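Amine oxidase (PDB 3PGB) probably oxidises primary amines to aldehydes, as other copper amine oxidases do, using a bound copper ion and a topaquinone cofactor made from one of its own tyrosines. Local coordinates at residues A[390-401]-A[509-519]; A[521-532]-A[698-706]. All coordinates share one frame; numbering follows the deposited sequence.

Interaction 1 (390-401 with 509-519) and interaction 2 (521-532 with 698-706) both belong to the copper amine oxidase enzyme domain, and their centres lie about 11 Å apart. Their segments 509-519 and 521-532 follow almost directly on one another in the chain. The two contacts also meet in space, because strands 511-512 and 527-528 are antiparallel neighbours in a small three-stranded sheet and the Gln396 side chain of interaction 1 reaches Ser530 of interaction 2. Interaction 2 supplies two of the three copper histidines, while interaction 1 packs beside that site. Both contacts also touch the second subunit, so the chain around the metal site also takes part in the dimer interface.

Interaction 1: residues A[390-401]-A[509-519]; sequences AANDPVQSSVAY and QSAYYANNQDF
Four hydrogen bonds tie 390-401 to 509-519, and all four rely on a side-chain carboxamide, a group able to donate and accept at once. Asn392 N points almost straight at Asn516 OD1 (2.7 Å), while its own ND2 reaches the backbone oxygen of Asn515. Extending CG anti to the backbone N (chi1 -159°) carries that amide across to the type II turn at 513-516. At the other end Gln509 works both ways: OE1 accepts from Gln396 NE2 (2.9 Å) in the carbonyl plane, on a lone pair, and NE2 donates to Tyr401 OH (2.6 Å). The Gln509 amide meets the tyrosine ring at its edge, the planes 85° apart. Tyr401 lies close to Asp403, the predicted proton acceptor, so this bond borders the active site.

Apolar contacts accompany these bonds. One face of the Phe519 ring covers the Ala391-Asn392 backbone, with Ala391 CA 3.4 Å from Phe519 CG, an approach suited to a small residue. Between the two polar ends, Ala511 CB rests on Gln396 CG at 3.7 Å.

Asp393 N-caps helix 394-398. Gln396, Val399 and Gln509 pack on Tyr389 of strand 374-389, and Pro394 and Tyr512 lean on Tyr259 of strand 255-263. Trp565 of the second subunit donates to Asn392 O.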
loop_
_atom_site.group_PDB
_atom_site.type_symbol
_atom_site.label_atom_id
_atom_site.label_comp_id
_atom_site.label_asym_id
_atom_site.label_seq_id
_atom_site.Cartn_x
_atom_site.Cartn_y
_atom_site.Cartn_z
ATOM N N ALA A 390 22.602 -10.376 -7.877
ATOM C CA ALA A 390 23.195 -10.496 -9.205
ATOM C C ALA A 390 24.259 -9.424 -9.325
ATOM O O ALA A 390 24.138 -8.363 -8.704
ATOM C CB ALA A 390 22.143 -10.319 -10.287
ATOM N N ALA A 391 25.298 -9.698 -10.111
ATOM C CA ALA A 391 26.396 -8.753 -10.284
ATOM C C ALA A 391 27.359 -9.224 -11.362
ATOM O O ALA A 391 27.272 -10.357 -11.828
ATOM C CB ALA A 391 27.135 -8.556 -8.972
ATOM N N ASN A 392 28.281 -8.347 -11.746
ATOM C CA ASN A 392 29.349 -8.711 -12.665
ATOM C C ASN A 392 30.535 -9.344 -11.931
ATOM O O ASN A 392 31.524 -9.699 -12.561
ATOM C CB ASN A 392 29.814 -7.484 -13.460
ATOM C CG ASN A 392 30.533 -7.848 -14.753
ATOM O OD1 ASN A 392 30.388 -8.953 -15.272
ATOM N ND2 ASN A 392 31.300 -6.906 -15.286
ATOM N N ASP A 393 30.441 -9.479 -10.607
ATOM C CA ASP A 393 31.467 -10.156 -9.816
ATOM C C ASP A 393 30.905 -11.479 -9.284
ATOM O O ASP A 393 29.697 -11.619 -9.160
ATOM C CB ASP A 393 31.994 -9.238 -8.702
ATOM C CG ASP A 393 31.057 -9.132 -7.500
ATOM O OD1 ASP A 393 30.753 -10.168 -6.867
ATOM O OD2 ASP A 393 30.673 -7.992 -7.152
ATOM N N PRO A 394 31.777 -12.458 -8.984
ATOM C CA PRO A 394 31.308 -13.804 -8.653
ATOM C C PRO A 394 30.691 -13.961 -7.267
ATOM O O PRO A 394 29.869 -14.855 -7.065
ATOM C CB PRO A 394 32.586 -14.638 -8.726
ATOM C CG PRO A 394 33.669 -13.689 -8.360
ATOM C CD PRO A 394 33.245 -12.348 -8.883
ATOM N N VAL A 395 31.099 -13.134 -6.312
ATOM C CA VAL A 395 30.555 -13.230 -4.966
ATOM C C VAL A 395 29.097 -12.761 -4.957
ATOM O O VAL A 395 28.193 -13.519 -4.580
ATOM C CB VAL A 395 31.406 -12.439 -3.950
ATOM C CG1 VAL A 395 30.606 -12.144 -2.671
ATOM C CG2 VAL A 395 32.694 -13.211 -3.632
ATOM N N GLN A 396 28.875 -11.527 -5.391
ATOM C CA GLN A 396 27.525 -10.968 -5.447
ATOM C C GLN A 396 26.638 -11.684 -6.444
ATOM O O GLN A 396 25.433 -11.802 -6.215
ATOM C CB GLN A 396 27.552 -9.471 -5.770
ATOM C CG GLN A 396 27.906 -8.606 -4.587
ATOM C CD GLN A 396 26.884 -8.711 -3.487
ATOM O OE1 GLN A 396 25.799 -8.139 -3.580
ATOM N NE2 GLN A 396 27.219 -9.460 -2.439
ATOM N N SER A 397 27.223 -12.163 -7.540
ATOM C CA SER A 397 26.473 -12.961 -8.518
ATOM C C SER A 397 25.920 -14.247 -7.902
ATOM O O SER A 397 24.847 -14.705 -8.269
ATOM C CB SER A 397 27.348 -13.301 -9.730
ATOM O OG SER A 397 26.655 -14.118 -10.657
ATOM N N SER A 398 26.653 -14.809 -6.951
ATOM C CA SER A 398 26.338 -16.123 -6.401
ATOM C C SER A 398 25.483 -16.093 -5.144
ATOM O O SER A 398 24.990 -17.137 -4.732
ATOM C CB SER A 398 27.634 -16.870 -6.089
ATOM O OG SER A 398 28.439 -17.013 -7.250
ATOM N N VAL A 399 25.316 -14.931 -4.512
ATOM C CA VAL A 399 24.551 -14.875 -3.262
ATOM C C VAL A 399 23.058 -15.106 -3.507
ATOM O O VAL A 399 22.429 -14.425 -4.319
ATOM C CB VAL A 399 24.746 -13.550 -2.489
ATOM C CG1 VAL A 399 23.765 -13.468 -1.333
ATOM C CG2 VAL A 399 26.159 -13.441 -1.959
ATOM N N ALA A 400 22.516 -16.099 -2.814
ATOM C CA ALA A 400 21.083 -16.350 -2.782
ATOM C C ALA A 400 20.729 -16.827 -1.374
ATOM O O ALA A 400 20.558 -18.017 -1.136
ATOM C CB ALA A 400 20.693 -17.376 -3.829
ATOM N N TYR A 401 20.651 -15.875 -0.444
ATOM C CA TYR A 401 20.382 -16.182 0.958
ATOM C C TYR A 401 19.007 -16.812 1.142
ATOM O O TYR A 401 18.020 -16.360 0.567
ATOM C CB TYR A 401 20.465 -14.923 1.839
ATOM C CG TYR A 401 21.857 -14.355 2.008
ATOM C CD1 TYR A 401 22.882 -15.127 2.529
ATOM C CD2 TYR A 401 22.139 -13.041 1.669
ATOM C CE1 TYR A 401 24.147 -14.619 2.685
ATOM C CE2 TYR A 401 23.406 -12.522 1.824
ATOM C CZ TYR A 401 24.408 -13.321 2.335
ATOM O OH TYR A 401 25.684 -12.831 2.503
ATOM N N GLN A 509 23.689 -5.289 1.474
ATOM C CA GLN A 509 24.916 -5.993 1.155
ATOM C C GLN A 509 25.421 -5.435 -0.156
ATOM O O GLN A 509 24.856 -5.689 -1.225
ATOM C CB GLN A 509 24.734 -7.502 1.074
ATOM C CG GLN A 509 26.071 -8.207 1.011
ATOM C CD GLN A 509 25.947 -9.694 1.101
ATOM O OE1 GLN A 509 26.079 -10.395 0.099
ATOM N NE2 GLN A 509 25.684 -10.196 2.298
ATOM N N SER A 510 26.506 -4.678 -0.044
ATOM C CA SER A 510 27.017 -3.836 -1.113
ATOM C C SER A 510 27.758 -4.651 -2.165
ATOM O O SER A 510 27.905 -5.863 -2.032
ATOM C CB SER A 510 27.952 -2.801 -0.489
ATOM O OG SER A 510 28.418 -1.869 -1.430
ATOM N N ALA A 511 28.204 -3.976 -3.219
ATOM C CA ALA A 511 29.041 -4.581 -4.250
ATOM C C ALA A 511 30.111 -3.583 -4.660
ATOM O O ALA A 511 29.868 -2.376 -4.650
ATOM C CB ALA A 511 28.200 -4.980 -5.452
ATOM N N TYR A 512 31.297 -4.080 -5.008
ATOM C CA TYR A 512 32.383 -3.215 -5.471
ATOM C C TYR A 512 31.997 -2.599 -6.807
ATOM O O TYR A 512 31.381 -3.259 -7.647
ATOM C CB TYR A 512 33.698 -3.996 -5.595
ATOM C CG TYR A 512 34.929 -3.114 -5.654
ATOM C CD1 TYR A 512 35.337 -2.376 -4.541
ATOM C CD2 TYR A 512 35.689 -3.023 -6.811
ATOM C CE1 TYR A 512 36.467 -1.566 -4.585
ATOM C CE2 TYR A 512 36.814 -2.215 -6.871
ATOM C CZ TYR A 512 37.200 -1.495 -5.754
ATOM O OH TYR A 512 38.314 -0.703 -5.819
ATOM N N TYR A 513 32.353 -1.334 -6.999
ATOM C CA TYR A 513 31.862 -0.559 -8.148
ATOM C C TYR A 513 32.411 -1.057 -9.474
ATOM O O TYR A 513 31.717 -1.005 -10.490
ATOM C CB TYR A 513 32.202 0.925 -7.992
ATOM C CG TYR A 513 33.581 1.320 -8.484
ATOM C CD1 TYR A 513 33.745 1.958 -9.710
ATOM C CD2 TYR A 513 34.722 1.053 -7.724
ATOM C CE1 TYR A 513 35.007 2.323 -10.170
ATOM C CE2 TYR A 513 35.990 1.418 -8.172
ATOM C CZ TYR A 513 36.125 2.051 -9.395
ATOM O OH TYR A 513 37.371 2.413 -9.842
ATOM N N ALA A 514 33.652 -1.545 -9.451
ATOM C CA ALA A 514 34.423 -1.766 -10.667
ATOM C C ALA A 514 33.702 -2.682 -11.645
ATOM O O ALA A 514 33.436 -3.838 -11.340
ATOM C CB ALA A 514 35.807 -2.325 -10.328
ATOM N N ASN A 515 33.360 -2.132 -12.808
ATOM C CA ASN A 515 32.801 -2.902 -13.916
ATOM C C ASN A 515 31.429 -3.518 -13.627
ATOM O O ASN A 515 31.028 -4.475 -14.295
ATOM C CB ASN A 515 33.774 -4.006 -14.336
ATOM C CG ASN A 515 35.210 -3.540 -14.335
ATOM O OD1 ASN A 515 35.591 -2.664 -15.116
ATOM N ND2 ASN A 515 36.015 -4.107 -13.440
ATOM N N ASN A 516 30.703 -2.963 -12.655
ATOM C CA ASN A 516 29.395 -3.504 -12.273
ATOM C C ASN A 516 28.225 -2.659 -12.812
ATOM O O ASN A 516 27.150 -2.631 -12.221
ATOM C CB ASN A 516 29.320 -3.612 -10.749
ATOM C CG ASN A 516 28.349 -4.676 -10.281
ATOM O OD1 ASN A 516 28.347 -5.792 -10.793
ATOM N ND2 ASN A 516 27.530 -4.340 -9.288
ATOM N N GLN A 517 28.441 -2.003 -13.952
ATOM C CA GLN A 517 27.485 -1.049 -14.511
ATOM C C GLN A 517 26.127 -1.653 -14.837
ATOM O O GLN A 517 25.117 -0.953 -14.778
ATOM C CB GLN A 517 28.032 -0.425 -15.801
ATOM C CG GLN A 517 29.202 0.525 -15.606
ATOM C CD GLN A 517 30.549 -0.170 -15.713
ATOM O OE1 GLN A 517 30.647 -1.385 -15.536
ATOM N NE2 GLN A 517 31.590 0.603 -16.021
ATOM N N ASP A 518 26.111 -2.936 -15.201
ATOM C CA ASP A 518 24.894 -3.607 -15.660
ATOM C C ASP A 518 24.063 -4.204 -14.521
ATOM O O ASP A 518 22.990 -4.771 -14.758
ATOM C CB ASP A 518 25.243 -4.693 -16.693
ATOM C CG ASP A 518 25.702 -4.111 -18.037
ATOM O OD1 ASP A 518 25.907 -2.886 -18.144
ATOM O OD2 ASP A 518 25.855 -4.882 -18.997
ATOM N N PHE A 519 24.544 -4.054 -13.291
ATOM C CA PHE A 519 23.939 -4.709 -12.138
ATOM C C PHE A 519 23.733 -3.760 -10.959
ATOM O O PHE A 519 23.725 -4.198 -9.807
ATOM C CB PHE A 519 24.805 -5.892 -11.705
ATOM C CG PHE A 519 25.056 -6.893 -12.792
ATOM C CD1 PHE A 519 24.257 -8.023 -12.914
ATOM C CD2 PHE A 519 26.092 -6.713 -13.688
ATOM C CE1 PHE A 519 24.490 -8.956 -13.918
ATOM C CE2 PHE A 519 26.327 -7.630 -14.692
ATOM C CZ PHE A 519 25.527 -8.760 -14.807
#

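Interaction 2: residues A[521-532]-A[698-706]; sequences YQIHDSLSGSMH and HVPHTGDLP. With CU (copper (II) ion), chain D.
Tyr521 begins the contact with its ring across Val699, CE2 lying 3.6 Å from CG1, while the carbonyl oxygen of Pro700 sits at the ring's edge. Its backbone N donates to a water that also lies within bonding distance of Pro700 O and Ser530 O, bridging polar backbone atoms of both segments. Ile523 uses both branches: CG2 presses on the peptide between His701 and Thr702, and CD1 meets Leu705 CD2 at 3.7 Å. A classic beta bulge sets Ile523 and His524 together opposite Leu527. The Leu527 and Leu705 side chains run past each other in opposite directions, their CD2 methyls 4.0 Å apart, so branched aliphatic chains close this end.

Gly529, having no side chain, lets its CA come within 3.5 Å of Pro700 O in a CA-H...O contact. The proline ring in turn lies along the carbonyls of Gly529 and Ser530. Met531 CB touches Val699 CG2. His532 then pairs with His698 in antiparallel register, each backbone N donating to the other residue's O.

The two imidazoles point the same way, their planes at 73°, with His698 CB over the His532 face. His532 NE2 and His698 ND1 each bind copper at 2.0 Å; His534 supplies the third histidine, and a water lies 2.5 Å from the copper. The ND1 ligation leaves His698 NE2 to donate to Asp704 OD1, in the plane of its ring. Together with the copper bond, this second-shell carboxylate holds the ring's orientation, and it would be expected to make the imidazole a stronger electron donor to copper.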
loop_
_atom_site.group_PDB
_atom_site.type_symbol
_atom_site.label_atom_id
_atom_site.label_comp_id
_atom_site.label_asym_id
_atom_site.label_seq_id
_atom_site.Cartn_x
_atom_site.Cartn_y
_atom_site.Cartn_z
ATOM N N TYR A 521 23.699 0.779 -9.498
ATOM C CA TYR A 521 24.224 2.132 -9.571
ATOM C C TYR A 521 25.489 2.251 -8.746
ATOM O O TYR A 521 25.650 1.570 -7.737
ATOM C CB TYR A 521 23.229 3.133 -8.992
ATOM C CG TYR A 521 21.811 2.985 -9.472
ATOM C CD1 TYR A 521 21.482 3.208 -10.798
ATOM C CD2 TYR A 521 20.793 2.659 -8.590
ATOM C CE1 TYR A 521 20.181 3.094 -11.240
ATOM C CE2 TYR A 521 19.489 2.546 -9.020
ATOM C CZ TYR A 521 19.193 2.765 -10.348
ATOM O OH TYR A 521 17.902 2.642 -10.781
ATOM N N GLN A 522 26.376 3.145 -9.160
ATOM C CA GLN A 522 27.434 3.599 -8.285
ATOM C C GLN A 522 26.832 4.621 -7.316
ATOM O O GLN A 522 26.318 5.654 -7.742
ATOM C CB GLN A 522 28.571 4.220 -9.097
ATOM C CG GLN A 522 29.777 4.603 -8.266
ATOM C CD GLN A 522 31.029 4.817 -9.099
ATOM O OE1 GLN A 522 32.088 5.107 -8.536
ATOM N N ILE A 523 26.884 4.328 -6.020
ATOM C CA ILE A 523 26.281 5.200 -5.001
ATOM C C ILE A 523 27.283 5.824 -4.021
ATOM O O ILE A 523 26.893 6.641 -3.181
ATOM C CB ILE A 523 25.174 4.454 -4.213
ATOM C CG1 ILE A 523 25.738 3.236 -3.474
ATOM C CG2 ILE A 523 24.051 4.031 -5.163
ATOM C CD1 ILE A 523 24.771 2.637 -2.501
ATOM N N HIS A 524 28.559 5.447 -4.126
ATOM C CA HIS A 524 29.630 6.061 -3.321
ATOM C C HIS A 524 31.002 5.909 -3.991
ATOM O O HIS A 524 31.134 5.199 -4.981
ATOM C CB HIS A 524 29.659 5.477 -1.907
ATOM C CG HIS A 524 30.013 6.481 -0.855
ATOM N ND1 HIS A 524 31.210 6.454 -0.171
ATOM C CD2 HIS A 524 29.335 7.555 -0.388
ATOM C CE1 HIS A 524 31.248 7.462 0.680
ATOM N NE2 HIS A 524 30.125 8.146 0.569
ATOM N N ASP A 525 32.013 6.573 -3.436
ATOM C CA ASP A 525 33.349 6.684 -4.054
ATOM C C ASP A 525 33.790 5.422 -4.799
ATOM O O ASP A 525 34.268 5.504 -5.928
ATOM C CB ASP A 525 34.416 7.073 -3.016
ATOM C CG ASP A 525 34.066 8.354 -2.248
ATOM O OD1 ASP A 525 34.995 9.004 -1.707
ATOM O OD2 ASP A 525 32.864 8.708 -2.171
ATOM N N SER A 526 33.616 4.264 -4.173
ATOM C CA SER A 526 33.947 2.985 -4.809
ATOM C C SER A 526 32.880 1.926 -4.530
ATOM O O SER A 526 33.184 0.733 -4.402
ATOM C CB SER A 526 35.323 2.509 -4.339
ATOM O OG SER A 526 36.329 3.405 -4.774
ATOM N N LEU A 527 31.624 2.371 -4.470
ATOM C CA LEU A 527 30.521 1.535 -4.000
ATOM C C LEU A 527 29.414 1.398 -5.035
ATOM O O LEU A 527 28.968 2.391 -5.606
ATOM C CB LEU A 527 29.927 2.116 -2.714
ATOM C CG LEU A 527 29.123 1.136 -1.854
ATOM C CD1 LEU A 527 30.062 0.096 -1.288
ATOM C CD2 LEU A 527 28.392 1.847 -0.735
ATOM N N SER A 528 28.985 0.158 -5.268
ATOM C CA SER A 528 27.777 -0.122 -6.025
ATOM C C SER A 528 26.673 -0.545 -5.077
ATOM O O SER A 528 26.895 -1.344 -4.168
ATOM C CB SER A 528 28.003 -1.235 -7.038
ATOM O OG SER A 528 26.769 -1.646 -7.599
ATOM N N GLY A 529 25.477 -0.015 -5.308
ATOM C CA GLY A 529 24.318 -0.400 -4.532
ATOM C C GLY A 529 23.937 -1.843 -4.779
ATOM O O GLY A 529 23.334 -2.469 -3.911
ATOM N N SER A 530 24.301 -2.363 -5.958
ATOM C CA SER A 530 24.065 -3.758 -6.344
ATOM C C SER A 530 22.589 -3.943 -6.704
ATOM O O SER A 530 21.898 -2.968 -7.019
ATOM C CB SER A 530 24.511 -4.728 -5.235
ATOM O OG SER A 530 24.806 -6.025 -5.731
ATOM N N MET A 531 22.118 -5.190 -6.693
ATOM C CA MET A 531 20.708 -5.476 -6.922
ATOM C C MET A 531 20.337 -6.807 -6.300
ATOM O O MET A 531 21.163 -7.709 -6.235
ATOM C CB MET A 531 20.384 -5.481 -8.420
ATOM C CG MET A 531 21.151 -6.498 -9.251
ATOM S SD MET A 531 20.829 -6.345 -11.021
ATOM C CE MET A 531 19.061 -6.674 -11.076
ATOM N N HIS A 532 19.100 -6.919 -5.829
ATOM C CA HIS A 532 18.617 -8.175 -5.268
ATOM C C HIS A 532 17.097 -8.222 -5.204
ATOM O O HIS A 532 16.438 -7.183 -5.121
ATOM C CB HIS A 532 19.211 -8.421 -3.873
ATOM C CG HIS A 532 18.962 -7.308 -2.901
ATOM N ND1 HIS A 532 19.802 -6.224 -2.778
ATOM C CD2 HIS A 532 17.959 -7.109 -2.012
ATOM C CE1 HIS A 532 19.324 -5.404 -1.860
ATOM N NE2 HIS A 532 18.210 -5.918 -1.375
ATOM N N HIS A 698 14.902 -4.769 -5.454
ATOM C CA HIS A 698 15.651 -3.731 -4.763
ATOM C C HIS A 698 16.977 -3.466 -5.463
ATOM O O HIS A 698 17.897 -4.288 -5.404
ATOM C CB HIS A 698 15.867 -4.132 -3.303
ATOM C CG HIS A 698 16.343 -3.013 -2.426
ATOM N ND1 HIS A 698 16.817 -3.224 -1.149
ATOM C CD2 HIS A 698 16.431 -1.680 -2.644
ATOM C CE1 HIS A 698 17.168 -2.068 -0.616
ATOM N NE2 HIS A 698 16.943 -1.115 -1.501
ATOM N N VAL A 699 17.045 -2.324 -6.144
ATOM C CA VAL A 699 18.277 -1.817 -6.726
ATOM C C VAL A 699 18.688 -0.594 -5.908
ATOM O O VAL A 699 18.308 0.525 -6.238
ATOM C CB VAL A 699 18.085 -1.430 -8.209
ATOM C CG1 VAL A 699 19.421 -1.022 -8.828
ATOM C CG2 VAL A 699 17.466 -2.586 -8.982
ATOM N N PRO A 700 19.461 -0.805 -4.825
ATOM C CA PRO A 700 19.746 0.288 -3.907
ATOM C C PRO A 700 20.407 1.497 -4.555
ATOM O O PRO A 700 21.357 1.339 -5.337
ATOM C CB PRO A 700 20.697 -0.351 -2.893
ATOM C CG PRO A 700 20.385 -1.769 -2.945
ATOM C CD PRO A 700 20.138 -2.036 -4.386
ATOM N N HIS A 701 19.897 2.684 -4.210
ATOM C CA HIS A 701 20.469 3.953 -4.641
ATOM C C HIS A 701 21.131 4.667 -3.455
ATOM O O HIS A 701 21.273 4.087 -2.376
ATOM C CB HIS A 701 19.395 4.823 -5.326
ATOM C CG HIS A 701 18.417 5.469 -4.387
ATOM N ND1 HIS A 701 18.354 6.835 -4.207
ATOM C CD2 HIS A 701 17.440 4.944 -3.611
ATOM C CE1 HIS A 701 17.396 7.123 -3.347
ATOM N NE2 HIS A 701 16.826 5.993 -2.968
ATOM N N THR A 702 21.529 5.923 -3.658
ATOM C CA THR A 702 22.255 6.682 -2.643
ATOM C C THR A 702 21.444 6.880 -1.361
ATOM O O THR A 702 22.011 7.010 -0.278
ATOM C CB THR A 702 22.686 8.066 -3.178
ATOM O OG1 THR A 702 21.538 8.763 -3.697
ATOM C CG2 THR A 702 23.746 7.918 -4.266
ATOM N N GLY A 703 20.122 6.899 -1.491
ATOM C CA GLY A 703 19.226 7.002 -0.344
ATOM C C GLY A 703 19.144 5.743 0.504
ATOM O O GLY A 703 18.483 5.728 1.540
ATOM N N ASP A 704 19.791 4.672 0.063
ATOM C CA ASP A 704 19.951 3.489 0.899
ATOM C C ASP A 704 21.191 3.587 1.798
ATOM O O ASP A 704 21.479 2.662 2.550
ATOM C CB ASP A 704 19.992 2.232 0.028
ATOM C CG ASP A 704 18.645 1.932 -0.600
ATOM O OD1 ASP A 704 17.817 1.304 0.086
ATOM O OD2 ASP A 704 18.409 2.326 -1.758
ATOM N N LEU A 705 21.909 4.708 1.720
ATOM C CA LEU A 705 23.038 4.983 2.603
ATOM C C LEU A 705 22.610 5.966 3.691
ATOM O O LEU A 705 22.040 7.012 3.384
ATOM C CB LEU A 705 24.194 5.599 1.817
ATOM C CG LEU A 705 24.737 4.798 0.638
ATOM C CD1 LEU A 705 25.815 5.611 -0.064
ATOM C CD2 LEU A 705 25.276 3.456 1.093
ATOM N N PRO A 706 22.883 5.646 4.966
ATOM C CA PRO A 706 23.551 4.457 5.509
ATOM C C PRO A 706 22.668 3.199 5.527
ATOM O O PRO A 706 23.183 2.079 5.435
ATOM C CB PRO A 706 23.888 4.884 6.936
ATOM C CG PRO A 706 22.763 5.835 7.285
ATOM C CD PRO A 706 22.515 6.600 6.031
HETATM CU CU CU D . 16.861 -4.979 -0.171
HETATM O O HOH W 1 22.698 -0.168 -7.128
HETATM O O HOH W 2 18.300 -4.620 1.817
#